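Local coordinates for dihydrodipicolinate synthase (Rhodopseudomonas palustris, PDB 3DZ1), which probably acts as a 4-hydroxy-tetrahydrodipicolinate synthase of the DapA family, the pyruvate-using lyase of lysine biosynthesis, at residues A89-L94 against E129-D134; I108-S113 against T122-A127; V135-Q140 against A163-L168; Q140-T145 against K169-P174. All blocks are in the same frame, centred on the assembly; numbering follows the deposited sequence.

Interaction 1 (A89-L94 against E129-D134)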
loop_
_atom_site.group_PDB
_atom_site.type_symbol
_atom_site.label_atom_id
_atom_site.label_comp_id
_atom_site.label_asym_id
_atom_site.label_seq_id
_atom_site.Cartn_x
_atom_site.Cartn_y
_atom_site.Cartn_z
ATOM N N ALA A 89 1.547 -15.362 -20.465
ATOM C CA ALA A 89 0.961 -16.417 -21.289
ATOM C C ALA A 89 -0.510 -16.121 -21.564
ATOM O O ALA A 89 -0.968 -16.195 -22.706
ATOM C CB ALA A 89 1.107 -17.768 -20.593
ATOM N N ALA A 90 -1.251 -15.787 -20.512
ATOM C CA ALA A 90 -2.665 -15.475 -20.654
ATOM C C ALA A 90 -2.831 -14.220 -21.507
ATOM O O ALA A 90 -3.737 -14.134 -22.336
ATOM C CB ALA A 90 -3.292 -15.265 -19.287
HETATM N N MSE A 91 -1.947 -13.249 -21.302
HETATM C CA MSE A 91 -1.999 -12.005 -22.052
HETATM C C MSE A 91 -1.792 -12.264 -23.541
HETATM O O MSE A 91 -2.518 -11.730 -24.379
HETATM C CB MSE A 91 -0.929 -11.035 -21.545
HETATM C CG MSE A 91 -0.934 -9.689 -22.257
HETATM SE SE MSE A 91 0.496 -8.522 -21.658
HETATM C CE MSE A 91 -0.083 -8.315 -19.823
ATOM N N ARG A 92 -0.799 -13.083 -23.871
ATOM C CA ARG A 92 -0.522 -13.383 -25.272
ATOM C C ARG A 92 -1.700 -14.093 -25.930
ATOM O O ARG A 92 -2.082 -13.770 -27.056
ATOM C CB ARG A 92 0.728 -14.254 -25.407
ATOM C CG ARG A 92 1.069 -14.589 -26.854
ATOM C CD ARG A 92 2.284 -15.499 -26.959
ATOM N NE ARG A 92 2.512 -15.948 -28.331
ATOM C CZ ARG A 92 2.936 -15.167 -29.321
ATOM N NH1 ARG A 92 3.186 -13.883 -29.100
ATOM N NH2 ARG A 92 3.106 -15.670 -30.537
ATOM N N ARG A 93 -2.272 -15.060 -25.225
ATOM C CA ARG A 93 -3.402 -15.807 -25.760
ATOM C C ARG A 93 -4.562 -14.883 -26.124
ATOM O O ARG A 93 -5.033 -14.885 -27.260
ATOM C CB ARG A 93 -3.870 -16.857 -24.747
ATOM C CG ARG A 93 -5.112 -17.627 -25.175
ATOM C CD ARG A 93 -5.529 -18.623 -24.106
ATOM N NE ARG A 93 -4.575 -19.725 -23.965
ATOM C CZ ARG A 93 -4.465 -20.736 -24.824
ATOM N NH1 ARG A 93 -5.254 -20.791 -25.893
ATOM N NH2 ARG A 93 -3.570 -21.694 -24.612
ATOM N N LEU A 94 -5.009 -14.084 -25.162
ATOM C CA LEU A 94 -6.131 -13.179 -25.398
ATOM C C LEU A 94 -5.829 -12.099 -26.429
ATOM O O LEU A 94 -6.707 -11.708 -27.201
ATOM C CB LEU A 94 -6.574 -12.527 -24.081
ATOM C CG LEU A 94 -7.841 -11.667 -24.133
ATOM C CD1 LEU A 94 -9.001 -12.487 -24.691
ATOM C CD2 LEU A 94 -8.170 -11.154 -22.739
ATOM N N GLU A 129 6.861 -7.947 -25.792
ATOM C CA GLU A 129 7.544 -9.122 -26.317
ATOM C C GLU A 129 6.560 -10.286 -26.277
ATOM O O GLU A 129 6.569 -11.158 -27.147
ATOM C CB GLU A 129 8.773 -9.446 -25.464
ATOM C CG GLU A 129 9.455 -10.751 -25.828
ATOM C CD GLU A 129 10.642 -11.053 -24.933
ATOM O OE1 GLU A 129 10.459 -11.104 -23.697
ATOM O OE2 GLU A 129 11.756 -11.243 -25.467
ATOM N N ALA A 130 5.697 -10.275 -25.265
ATOM C CA ALA A 130 4.695 -11.314 -25.076
ATOM C C ALA A 130 3.580 -11.312 -26.122
ATOM O O ALA A 130 3.281 -12.349 -26.714
ATOM C CB ALA A 130 4.091 -11.194 -23.686
ATOM N N ILE A 131 2.960 -10.157 -26.346
ATOM C CA ILE A 131 1.868 -10.064 -27.312
ATOM C C ILE A 131 2.335 -9.924 -28.757
ATOM O O ILE A 131 1.561 -10.161 -29.683
ATOM C CB ILE A 131 0.929 -8.873 -27.007
ATOM C CG1 ILE A 131 1.691 -7.555 -27.163
ATOM C CG2 ILE A 131 0.353 -9.009 -25.604
ATOM C CD1 ILE A 131 0.806 -6.330 -27.121
ATOM N N GLY A 132 3.594 -9.535 -28.944
ATOM C CA GLY A 132 4.129 -9.358 -30.282
ATOM C C GLY A 132 4.243 -7.882 -30.613
ATOM O O GLY A 132 3.321 -7.114 -30.341
ATOM N N ASP A 133 5.366 -7.478 -31.197
ATOM C CA ASP A 133 5.577 -6.070 -31.539
ATOM C C ASP A 133 4.672 -5.567 -32.662
ATOM O O ASP A 133 4.660 -4.377 -32.974
ATOM C CB ASP A 133 7.039 -5.833 -31.927
ATOM C CG ASP A 133 8.001 -6.194 -30.817
ATOM O OD1 ASP A 133 7.781 -5.752 -29.670
ATOM O OD2 ASP A 133 8.982 -6.915 -31.092
ATOM N N ASP A 134 3.912 -6.474 -33.261
ATOM C CA ASP A 134 3.017 -6.121 -34.353
ATOM C C ASP A 134 1.624 -5.736 -33.863
ATOM O O ASP A 134 0.792 -5.267 -34.639
ATOM C CB ASP A 134 2.906 -7.298 -35.328
ATOM C CG ASP A 134 2.403 -8.568 -34.658
ATOM O OD1 ASP A 134 3.052 -9.036 -33.699
ATOM O OD2 ASP A 134 1.360 -9.100 -35.093
#
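The guanidinium of Arg-92 takes the carbonyl oxygen of Ala-130 at its edge, almost exactly in its own plane, with the more distant Gly-132 N also near that edge. The contact joins two neighbouring outer helices of a TIM barrel, 88-101 and 117-131, at the last turn of the second. They come very close here, the CA of Arg-92 lying 4.6 Å from the CA of Ile-131. NH1 of Arg-92 donates to Ala-130 O over 2.8 Å, the N-H pointing fairly straight at 159° but reaching the oxygen from above the carbonyl plane. The Arg-92 chain runs extended from an anti chi1 as far as NE, and chi4 (70°) then turns the guanidinium back, so that the aliphatic part also lines the acceptor: CG of Arg-92 is 3.2 Å from Ala-130 O. On the barrel side of this bond the contact is apolar. The selenomethionine Met-91 crosses Ile-131 obliquely, its CG 3.6 Å from Ile-131 CG2, with its SE 4.0 Å from the same methyl. Both side chains also lean on Ile-108 of strand 105-108, which fills the wedge between the helices on the barrel side. Past the helix end, Gly-132 turns the chain with a positive phi (105°), a conformation in which any CB would jam against the carbonyl O of Ile-131 and run into Asp-134. That aspartate pairs with Arg-96, one helical turn beyond Arg-92, and its OD1 stays 6.7 Å from Arg-92 NH1.

Interaction 2 (I108-S113 against T122-A127)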
loop_
_atom_site.group_PDB
_atom_site.type_symbol
_atom_site.label_atom_id
_atom_site.label_comp_id
_atom_site.label_asym_id
_atom_site.label_seq_id
_atom_site.Cartn_x
_atom_site.Cartn_y
_atom_site.Cartn_z
ATOM N N ILE A 108 -3.038 -2.437 -22.094
ATOM C CA ILE A 108 -2.214 -3.051 -21.064
ATOM C C ILE A 108 -1.974 -2.114 -19.892
ATOM O O ILE A 108 -1.489 -0.988 -20.063
ATOM C CB ILE A 108 -0.832 -3.487 -21.618
ATOM C CG1 ILE A 108 -1.015 -4.363 -22.859
ATOM C CG2 ILE A 108 -0.071 -4.278 -20.554
ATOM C CD1 ILE A 108 0.298 -4.712 -23.554
ATOM N N ALA A 109 -2.330 -2.587 -18.704
ATOM C CA ALA A 109 -2.135 -1.831 -17.476
ATOM C C ALA A 109 -1.007 -2.536 -16.737
ATOM O O ALA A 109 -0.805 -3.737 -16.906
ATOM C CB ALA A 109 -3.406 -1.844 -16.634
ATOM N N PRO A 110 -0.251 -1.801 -15.915
ATOM C CA PRO A 110 0.847 -2.432 -15.183
ATOM C C PRO A 110 0.371 -3.118 -13.908
ATOM O O PRO A 110 -0.669 -2.758 -13.351
ATOM C CB PRO A 110 1.755 -1.253 -14.865
ATOM C CG PRO A 110 0.757 -0.179 -14.556
ATOM C CD PRO A 110 -0.274 -0.346 -15.677
ATOM N N PRO A 111 1.108 -4.139 -13.447
ATOM C CA PRO A 111 0.692 -4.808 -12.212
ATOM C C PRO A 111 0.827 -3.769 -11.094
ATOM O O PRO A 111 1.673 -2.879 -11.167
ATOM C CB PRO A 111 1.693 -5.959 -12.083
ATOM C CG PRO A 111 2.888 -5.485 -12.870
ATOM C CD PRO A 111 2.245 -4.837 -14.067
ATOM N N PRO A 112 0.004 -3.874 -10.044
ATOM C CA PRO A 112 0.033 -2.928 -8.921
ATOM C C PRO A 112 1.312 -2.814 -8.089
ATOM O O PRO A 112 1.455 -1.871 -7.309
ATOM C CB PRO A 112 -1.166 -3.364 -8.078
ATOM C CG PRO A 112 -1.186 -4.851 -8.292
ATOM C CD PRO A 112 -0.950 -4.969 -9.786
ATOM N N SER A 113 2.246 -3.742 -8.267
ATOM C CA SER A 113 3.480 -3.729 -7.483
ATOM C C SER A 113 4.636 -2.892 -8.028
ATOM O O SER A 113 5.554 -2.555 -7.283
ATOM C CB SER A 113 3.972 -5.164 -7.271
ATOM O OG SER A 113 4.330 -5.771 -8.501
ATOM N N THR A 122 10.718 -1.866 -17.816
ATOM C CA THR A 122 11.049 -3.257 -18.078
ATOM C C THR A 122 9.790 -4.094 -18.280
ATOM O O THR A 122 9.728 -4.916 -19.194
ATOM C CB THR A 122 11.876 -3.866 -16.931
ATOM O OG1 THR A 122 13.197 -3.320 -16.971
ATOM C CG2 THR A 122 11.952 -5.392 -17.061
ATOM N N TYR A 123 8.788 -3.885 -17.431
ATOM C CA TYR A 123 7.554 -4.647 -17.543
ATOM C C TYR A 123 6.935 -4.533 -18.931
ATOM O O TYR A 123 6.569 -5.536 -19.548
ATOM C CB TYR A 123 6.518 -4.183 -16.519
ATOM C CG TYR A 123 5.212 -4.918 -16.683
ATOM C CD1 TYR A 123 5.075 -6.231 -16.238
ATOM C CD2 TYR A 123 4.147 -4.341 -17.375
ATOM C CE1 TYR A 123 3.911 -6.957 -16.483
ATOM C CE2 TYR A 123 2.977 -5.061 -17.627
ATOM C CZ TYR A 123 2.869 -6.369 -17.180
ATOM O OH TYR A 123 1.730 -7.097 -17.442
ATOM N N PHE A 124 6.811 -3.308 -19.421
ATOM C CA PHE A 124 6.205 -3.112 -20.722
ATOM C C PHE A 124 7.014 -3.663 -21.884
ATOM O O PHE A 124 6.441 -4.054 -22.898
ATOM C CB PHE A 124 5.840 -1.639 -20.899
ATOM C CG PHE A 124 4.634 -1.246 -20.094
ATOM C CD1 PHE A 124 3.384 -1.772 -20.407
ATOM C CD2 PHE A 124 4.757 -0.442 -18.966
ATOM C CE1 PHE A 124 2.276 -1.511 -19.609
ATOM C CE2 PHE A 124 3.655 -0.174 -18.161
ATOM C CZ PHE A 124 2.413 -0.712 -18.483
ATOM N N ARG A 125 8.333 -3.727 -21.738
ATOM C CA ARG A 125 9.152 -4.304 -22.799
ATOM C C ARG A 125 8.869 -5.808 -22.805
ATOM O O ARG A 125 8.841 -6.444 -23.856
ATOM C CB ARG A 125 10.645 -4.054 -22.552
ATOM C CG ARG A 125 11.062 -2.595 -22.675
ATOM C CD ARG A 125 12.551 -2.463 -22.984
ATOM N NE ARG A 125 13.399 -3.111 -21.986
ATOM C CZ ARG A 125 13.727 -2.577 -20.811
ATOM N NH1 ARG A 125 13.288 -1.371 -20.472
ATOM N NH2 ARG A 125 14.499 -3.255 -19.972
ATOM N N GLN A 126 8.652 -6.376 -21.623
ATOM C CA GLN A 126 8.358 -7.803 -21.527
ATOM C C GLN A 126 6.940 -8.051 -22.027
ATOM O O GLN A 126 6.659 -9.073 -22.657
ATOM C CB GLN A 126 8.479 -8.290 -20.083
ATOM C CG GLN A 126 9.836 -8.059 -19.456
ATOM C CD GLN A 126 9.881 -8.513 -18.013
ATOM O OE1 GLN A 126 8.947 -8.270 -17.250
ATOM N NE2 GLN A 126 10.974 -9.159 -17.629
ATOM N N ALA A 127 6.052 -7.103 -21.739
ATOM C CA ALA A 127 4.654 -7.199 -22.148
ATOM C C ALA A 127 4.519 -7.187 -23.669
ATOM O O ALA A 127 3.784 -7.995 -24.232
ATOM C CB ALA A 127 3.850 -6.051 -21.535
HETATM O O HOH W 1 -1.002 -6.366 -16.897
#
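Two adjacent aromatics of helix 117-131, Tyr-123 and Phe-124, are presented at different attitudes to the proline-rich loop that leaves strand 105-108, a beta-alpha connection of the TIM barrel packed by its own following helix. Tyr-123 has CG anti to its backbone N and aims at the loop; Phe-124, with CG beside the backbone N (chi1 -74°), brings its ring against Ile-108 and Pro-110 at the strand end. Pro-111 meets Tyr-123 tip to tip and face-on: its CD sits 3.5 Å from the centre of the Tyr-123 ring, only 9° off the normal, a well-centred CH-pi contact. Phe-124 is approached differently. Ile-108 slides past it in the opposite direction and sets CG2 at the ring edge, 3.7 Å from Phe-124 CE1, while Pro-110 crosses obliquely with its CB 3.7 Å from Phe-124 CZ. One face of the Phe-124 ring is covered by CD2 of its neighbour Tyr-123, and its ring also meets that of Trp-137 on the next strand. Ala-109, whose side chain lies about 11 Å from that of the predicted pyruvate-binding Met-217, contributes its backbone: a water donates to Ala-109 O at 2.6 Å and lies 2.9 Å from Tyr-123 OH, bridging loop and helix.

Interaction 3 (V135-Q140 against A163-L168)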
loop_
_atom_site.group_PDB
_atom_site.type_symbol
_atom_site.label_atom_id
_atom_site.label_comp_id
_atom_site.label_asym_id
_atom_site.label_seq_id
_atom_site.Cartn_x
_atom_site.Cartn_y
_atom_site.Cartn_z
ATOM N N VAL A 135 1.374 -5.933 -32.575
ATOM C CA VAL A 135 0.073 -5.631 -31.998
ATOM C C VAL A 135 -0.034 -4.211 -31.443
ATOM O O VAL A 135 0.682 -3.843 -30.509
ATOM C CB VAL A 135 -0.261 -6.634 -30.870
ATOM C CG1 VAL A 135 -1.633 -6.330 -30.278
ATOM C CG2 VAL A 135 -0.216 -8.057 -31.417
ATOM N N PRO A 136 -0.926 -3.388 -32.024
ATOM C CA PRO A 136 -1.106 -2.010 -31.556
ATOM C C PRO A 136 -1.642 -2.081 -30.134
ATOM O O PRO A 136 -2.537 -2.878 -29.854
ATOM C CB PRO A 136 -2.152 -1.446 -32.520
ATOM C CG PRO A 136 -1.989 -2.280 -33.753
ATOM C CD PRO A 136 -1.793 -3.662 -33.182
ATOM N N TRP A 137 -1.110 -1.272 -29.226
ATOM C CA TRP A 137 -1.620 -1.332 -27.868
ATOM C C TRP A 137 -1.782 0.014 -27.190
ATOM O O TRP A 137 -1.244 1.032 -27.639
ATOM C CB TRP A 137 -0.768 -2.267 -27.002
ATOM C CG TRP A 137 0.660 -1.851 -26.819
ATOM C CD1 TRP A 137 1.667 -1.927 -27.739
ATOM C CD2 TRP A 137 1.243 -1.321 -25.625
ATOM N NE1 TRP A 137 2.845 -1.479 -27.188
ATOM C CE2 TRP A 137 2.612 -1.100 -25.891
ATOM C CE3 TRP A 137 0.741 -1.012 -24.353
ATOM C CZ2 TRP A 137 3.487 -0.584 -24.930
ATOM C CZ3 TRP A 137 1.612 -0.499 -23.397
ATOM C CH2 TRP A 137 2.971 -0.290 -23.692
ATOM N N VAL A 138 -2.544 -0.007 -26.104
ATOM C CA VAL A 138 -2.859 1.175 -25.318
ATOM C C VAL A 138 -2.283 1.075 -23.912
ATOM O O VAL A 138 -2.503 0.086 -23.212
ATOM C CB VAL A 138 -4.389 1.341 -25.203
ATOM C CG1 VAL A 138 -4.729 2.599 -24.415
ATOM C CG2 VAL A 138 -5.007 1.366 -26.589
ATOM N N LEU A 139 -1.547 2.106 -23.510
ATOM C CA LEU A 139 -0.945 2.152 -22.180
ATOM C C LEU A 139 -1.951 2.769 -21.209
ATOM O O LEU A 139 -2.352 3.922 -21.381
ATOM C CB LEU A 139 0.331 3.006 -22.211
ATOM C CG LEU A 139 1.039 3.243 -20.870
ATOM C CD1 LEU A 139 1.446 1.913 -20.256
ATOM C CD2 LEU A 139 2.251 4.135 -21.085
ATOM N N GLN A 140 -2.371 2.006 -20.203
ATOM C CA GLN A 140 -3.322 2.528 -19.224
ATOM C C GLN A 140 -2.601 3.100 -18.005
ATOM O O GLN A 140 -1.862 2.395 -17.317
ATOM C CB GLN A 140 -4.306 1.441 -18.775
ATOM C CG GLN A 140 -5.207 1.894 -17.633
ATOM C CD GLN A 140 -6.292 0.894 -17.300
ATOM O OE1 GLN A 140 -6.078 -0.315 -17.370
ATOM N NE2 GLN A 140 -7.461 1.393 -16.920
ATOM N N ALA A 163 7.423 -0.697 -30.405
ATOM C CA ALA A 163 7.244 -0.627 -31.838
ATOM C C ALA A 163 5.813 -0.199 -32.132
ATOM O O ALA A 163 5.561 0.504 -33.108
ATOM C CB ALA A 163 7.518 -1.996 -32.466
ATOM N N SER A 164 4.888 -0.584 -31.251
ATOM C CA SER A 164 3.476 -0.306 -31.485
ATOM C C SER A 164 2.581 0.284 -30.388
ATOM O O SER A 164 1.373 0.051 -30.406
ATOM C CB SER A 164 2.813 -1.581 -32.017
ATOM O OG SER A 164 3.526 -2.094 -33.131
ATOM N N CYS A 165 3.132 1.017 -29.424
ATOM C CA CYS A 165 2.240 1.634 -28.445
ATOM C C CYS A 165 1.720 2.868 -29.181
ATOM O O CYS A 165 2.487 3.781 -29.489
ATOM C CB CYS A 165 2.971 2.067 -27.178
ATOM S SG CYS A 165 1.832 2.862 -25.994
ATOM N N VAL A 166 0.425 2.894 -29.471
ATOM C CA VAL A 166 -0.158 4.001 -30.221
ATOM C C VAL A 166 -1.043 4.933 -29.409
ATOM O O VAL A 166 -1.442 5.990 -29.896
ATOM C CB VAL A 166 -1.006 3.474 -31.405
ATOM C CG1 VAL A 166 -0.129 2.680 -32.371
ATOM C CG2 VAL A 166 -2.142 2.596 -30.884
HETATM N N MSE A 167 -1.342 4.561 -28.172
HETATM C CA MSE A 167 -2.235 5.388 -27.379
HETATM C C MSE A 167 -2.007 5.302 -25.883
HETATM O O MSE A 167 -1.541 4.287 -25.359
HETATM C CB MSE A 167 -3.684 4.980 -27.678
HETATM C CG MSE A 167 -4.760 5.719 -26.882
HETATM SE SE MSE A 167 -6.492 4.827 -27.048
HETATM C CE MSE A 167 -6.919 5.383 -28.863
ATOM N N LEU A 168 -2.342 6.393 -25.204
ATOM C CA LEU A 168 -2.262 6.456 -23.761
ATOM C C LEU A 168 -3.689 6.670 -23.282
ATOM O O LEU A 168 -4.381 7.567 -23.780
ATOM C CB LEU A 168 -1.415 7.646 -23.296
ATOM C CG LEU A 168 -1.574 8.010 -21.808
ATOM C CD1 LEU A 168 -0.914 6.946 -20.940
ATOM C CD2 LEU A 168 -0.948 9.376 -21.527
HETATM O O HOH W 2 4.864 -2.478 -29.052
#
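Strands 137-141 and 165-170 run parallel as the fifth and sixth staves of the TIM barrel, and Trp-137 lies across the joint between them. From CB, its chi1 of 63° puts CG in the crowded position between backbone N and carbonyl carbon, which folds the indole over the neighbouring strand. Trp-137 CD1 then passes 3.3 Å from Ser-164 O. NE1 faces Cys-165 N, but as both are donors no bond forms; Trp-137 NE1 gives its hydrogen to a water, 2.9 Å away, that also accepts from Ser-164 N. Beyond it, Trp-137 CE2 rests 3.4 Å from Cys-165 CB, and at the far end Cys-165 SG lies 3.9 Å from the centre of the six-membered Trp-137 ring, 8° off its normal, a sulfur-aromatic contact over the face. An alanine in place of Trp-137 removes the indole and its NE1 donor, which would probably loosen the packing over Cys-165 and disturb the water held at Ser-164 N. Trp-137, Leu-139 and Cys-165 face helix 152-161, whereas Val-138 and Met-167 line the barrel interior, the selenium of Met-167 beside both methyls of Val-138. A beta bulge shifts the register after Trp-137, whose carbonyl is taken by Val-166 N. Beyond the bulge the ladder resumes with Leu-139 N to Met-167 O, 2.9 Å, straight at 167° and in the carbonyl plane.

Interaction 4 (Q140-T145 against K169-P174)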
loop_
_atom_site.group_PDB
_atom_site.type_symbol
_atom_site.label_atom_id
_atom_site.label_comp_id
_atom_site.label_asym_id
_atom_site.label_seq_id
_atom_site.Cartn_x
_atom_site.Cartn_y
_atom_site.Cartn_z
ATOM N N GLN A 140 -2.371 2.006 -20.203
ATOM C CA GLN A 140 -3.322 2.528 -19.224
ATOM C C GLN A 140 -2.601 3.100 -18.005
ATOM O O GLN A 140 -1.862 2.395 -17.317
ATOM C CB GLN A 140 -4.306 1.441 -18.775
ATOM C CG GLN A 140 -5.207 1.894 -17.633
ATOM C CD GLN A 140 -6.292 0.894 -17.300
ATOM O OE1 GLN A 140 -6.078 -0.315 -17.370
ATOM N NE2 GLN A 140 -7.461 1.393 -16.920
ATOM N N ASP A 141 -2.831 4.385 -17.754
ATOM C CA ASP A 141 -2.224 5.119 -16.643
ATOM C C ASP A 141 -3.350 5.545 -15.697
ATOM O O ASP A 141 -3.976 6.585 -15.887
ATOM C CB ASP A 141 -1.493 6.345 -17.203
ATOM C CG ASP A 141 -0.860 7.201 -16.125
ATOM O OD1 ASP A 141 -0.715 6.728 -14.975
ATOM O OD2 ASP A 141 -0.494 8.351 -16.440
ATOM N N TYR A 142 -3.590 4.735 -14.671
ATOM C CA TYR A 142 -4.677 4.980 -13.726
ATOM C C TYR A 142 -4.223 4.694 -12.294
ATOM O O TYR A 142 -4.625 3.699 -11.689
ATOM C CB TYR A 142 -5.843 4.067 -14.118
ATOM C CG TYR A 142 -7.176 4.324 -13.457
ATOM C CD1 TYR A 142 -7.461 5.538 -12.831
ATOM C CD2 TYR A 142 -8.187 3.366 -13.524
ATOM C CE1 TYR A 142 -8.725 5.786 -12.291
ATOM C CE2 TYR A 142 -9.448 3.606 -12.992
ATOM C CZ TYR A 142 -9.712 4.814 -12.379
ATOM O OH TYR A 142 -10.967 5.044 -11.866
ATOM N N PRO A 143 -3.387 5.578 -11.730
ATOM C CA PRO A 143 -2.850 5.457 -10.371
ATOM C C PRO A 143 -3.903 5.226 -9.289
ATOM O O PRO A 143 -3.696 4.434 -8.371
ATOM C CB PRO A 143 -2.125 6.787 -10.168
ATOM C CG PRO A 143 -1.693 7.159 -11.545
ATOM C CD PRO A 143 -2.904 6.814 -12.375
ATOM N N LEU A 144 -5.023 5.930 -9.394
ATOM C CA LEU A 144 -6.085 5.811 -8.402
ATOM C C LEU A 144 -6.445 4.369 -8.051
ATOM O O LEU A 144 -6.640 4.041 -6.885
ATOM C CB LEU A 144 -7.348 6.534 -8.882
ATOM C CG LEU A 144 -8.493 6.490 -7.867
ATOM C CD1 LEU A 144 -8.109 7.322 -6.659
ATOM C CD2 LEU A 144 -9.779 7.011 -8.488
ATOM N N THR A 145 -6.534 3.506 -9.056
ATOM C CA THR A 145 -6.907 2.120 -8.812
ATOM C C THR A 145 -5.764 1.124 -8.955
ATOM O O THR A 145 -5.798 0.040 -8.364
ATOM C CB THR A 145 -8.034 1.680 -9.771
ATOM O OG1 THR A 145 -7.538 1.677 -11.114
ATOM C CG2 THR A 145 -9.218 2.636 -9.678
ATOM N N LYS A 169 -4.151 5.828 -22.361
ATOM C CA LYS A 169 -5.471 6.036 -21.791
ATOM C C LYS A 169 -5.104 6.822 -20.549
ATOM O O LYS A 169 -4.640 6.257 -19.556
ATOM C CB LYS A 169 -6.162 4.742 -21.370
ATOM C CG LYS A 169 -7.571 5.022 -20.850
ATOM C CD LYS A 169 -8.181 3.858 -20.092
ATOM C CE LYS A 169 -9.565 4.239 -19.584
ATOM N NZ LYS A 169 -10.153 3.205 -18.701
ATOM N N HIS A 170 -5.285 8.130 -20.637
ATOM C CA HIS A 170 -4.951 9.062 -19.568
ATOM C C HIS A 170 -5.970 9.116 -18.435
ATOM O O HIS A 170 -7.080 9.625 -18.606
ATOM C CB HIS A 170 -4.766 10.455 -20.179
ATOM C CG HIS A 170 -4.496 11.533 -19.177
ATOM N ND1 HIS A 170 -3.245 11.761 -18.642
ATOM C CD2 HIS A 170 -5.317 12.449 -18.612
ATOM C CE1 HIS A 170 -3.308 12.768 -17.790
ATOM N NE2 HIS A 170 -4.554 13.203 -17.754
ATOM N N GLU A 171 -5.583 8.603 -17.272
ATOM C CA GLU A 171 -6.471 8.603 -16.117
ATOM C C GLU A 171 -5.794 9.140 -14.852
ATOM O O GLU A 171 -6.311 8.973 -13.744
ATOM C CB GLU A 171 -7.007 7.184 -15.870
ATOM C CG GLU A 171 -7.747 6.610 -17.070
ATOM C CD GLU A 171 -8.627 5.427 -16.710
ATOM O OE1 GLU A 171 -8.159 4.270 -16.793
ATOM O OE2 GLU A 171 -9.791 5.670 -16.332
ATOM N N ASP A 172 -4.641 9.784 -15.012
ATOM C CA ASP A 172 -3.938 10.332 -13.855
ATOM C C ASP A 172 -4.804 11.418 -13.222
ATOM O O ASP A 172 -5.560 12.113 -13.912
ATOM C CB ASP A 172 -2.579 10.912 -14.252
ATOM C CG ASP A 172 -1.641 11.038 -13.067
ATOM O OD1 ASP A 172 -2.074 10.727 -11.936
ATOM O OD2 ASP A 172 -0.476 11.444 -13.260
ATOM N N TRP A 173 -4.675 11.572 -11.911
ATOM C CA TRP A 173 -5.479 12.531 -11.167
ATOM C C TRP A 173 -4.706 13.005 -9.937
ATOM O O TRP A 173 -4.548 12.254 -8.970
ATOM C CB TRP A 173 -6.784 11.836 -10.750
ATOM C CG TRP A 173 -7.682 12.615 -9.837
ATOM C CD1 TRP A 173 -8.461 13.684 -10.163
ATOM C CD2 TRP A 173 -7.908 12.361 -8.445
ATOM N NE1 TRP A 173 -9.164 14.112 -9.061
ATOM C CE2 TRP A 173 -8.842 13.316 -7.992
ATOM C CE3 TRP A 173 -7.411 11.418 -7.534
ATOM C CZ2 TRP A 173 -9.291 13.358 -6.666
ATOM C CZ3 TRP A 173 -7.856 11.458 -6.213
ATOM C CH2 TRP A 173 -8.787 12.422 -5.795
ATOM N N PRO A 174 -4.213 14.256 -9.953
ATOM C CA PRO A 174 -4.315 15.265 -11.021
ATOM C C PRO A 174 -3.490 14.900 -12.254
ATOM O O PRO A 174 -2.354 14.445 -12.131
ATOM C CB PRO A 174 -3.783 16.541 -10.354
ATOM C CG PRO A 174 -3.954 16.274 -8.876
ATOM C CD PRO A 174 -3.561 14.829 -8.766
HETATM O O HOH W 3 -2.752 9.506 -17.179
HETATM O O HOH W 4 -5.704 8.193 -11.239
#
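OE1 of Glu-171 is gripped twice at the C-terminal mouth of the barrel. Gln-140 NE2 donates to Glu-171 OE1 at 3.0 Å, nearly along the C-O axis, with amide and carboxylate almost coplanar. Lys-169 NZ salt-bridges the same Glu-171 OE1, also at 3.0 Å, but from above the carboxylate plane. Glu-171 OE2 accepts from Asn-200 N and lies 3.8 Å above the centre of the Tyr-142 ring, which stacks on the carboxylate and has Thr-145 CB over its opposite face. An alanine at Glu-171 takes away the acceptor shared by Lys-169 and Gln-140, and would probably leave the lysine and the Tyr-142 ring less firmly held. In the backbone, Asp-141 N reaches Lys-169 O straight, while Glu-171 N gives Asp-141 O only a weak bond. One water donates to Asp-141 OD2 (2.6 Å) and accepts from Asp-172 N; another joins Leu-144 N to Glu-171 O. Lys-178 salt-bridges both Asp-141 and Asp-172, probably offsetting the repulsion between them. Lys-169 lies on strand six, where this family carries its Schiff-base lysine, and near the predicted pyruvate binder Met-217, so it may play that part; its salt bridge would probably favour the protonated amine.

Interactions 2 and 3 are buried, whereas interaction 1 lies partly open on the outer helix layer and interaction 4 at the barrel mouth. Interactions 3 and 4 are successive lengths of the same strand pair and share Gln-140: mostly apolar packing in 3 gives way to charged groups and more water in 4, toward the C-terminal ends of the strands. Interactions 1 and 2 both use helix 117-131, joined to a neighbouring helix in one and to its own beta-alpha loop in the other, and meet where Met-91 touches Tyr-123. Ile-108 ties interaction 2 to strand 137-141 through probable backbone hydrogen bonds to Val-138 and Gln-140, and Asp-133 O probably accepts from Ser-164 OG between interactions 1 and 3.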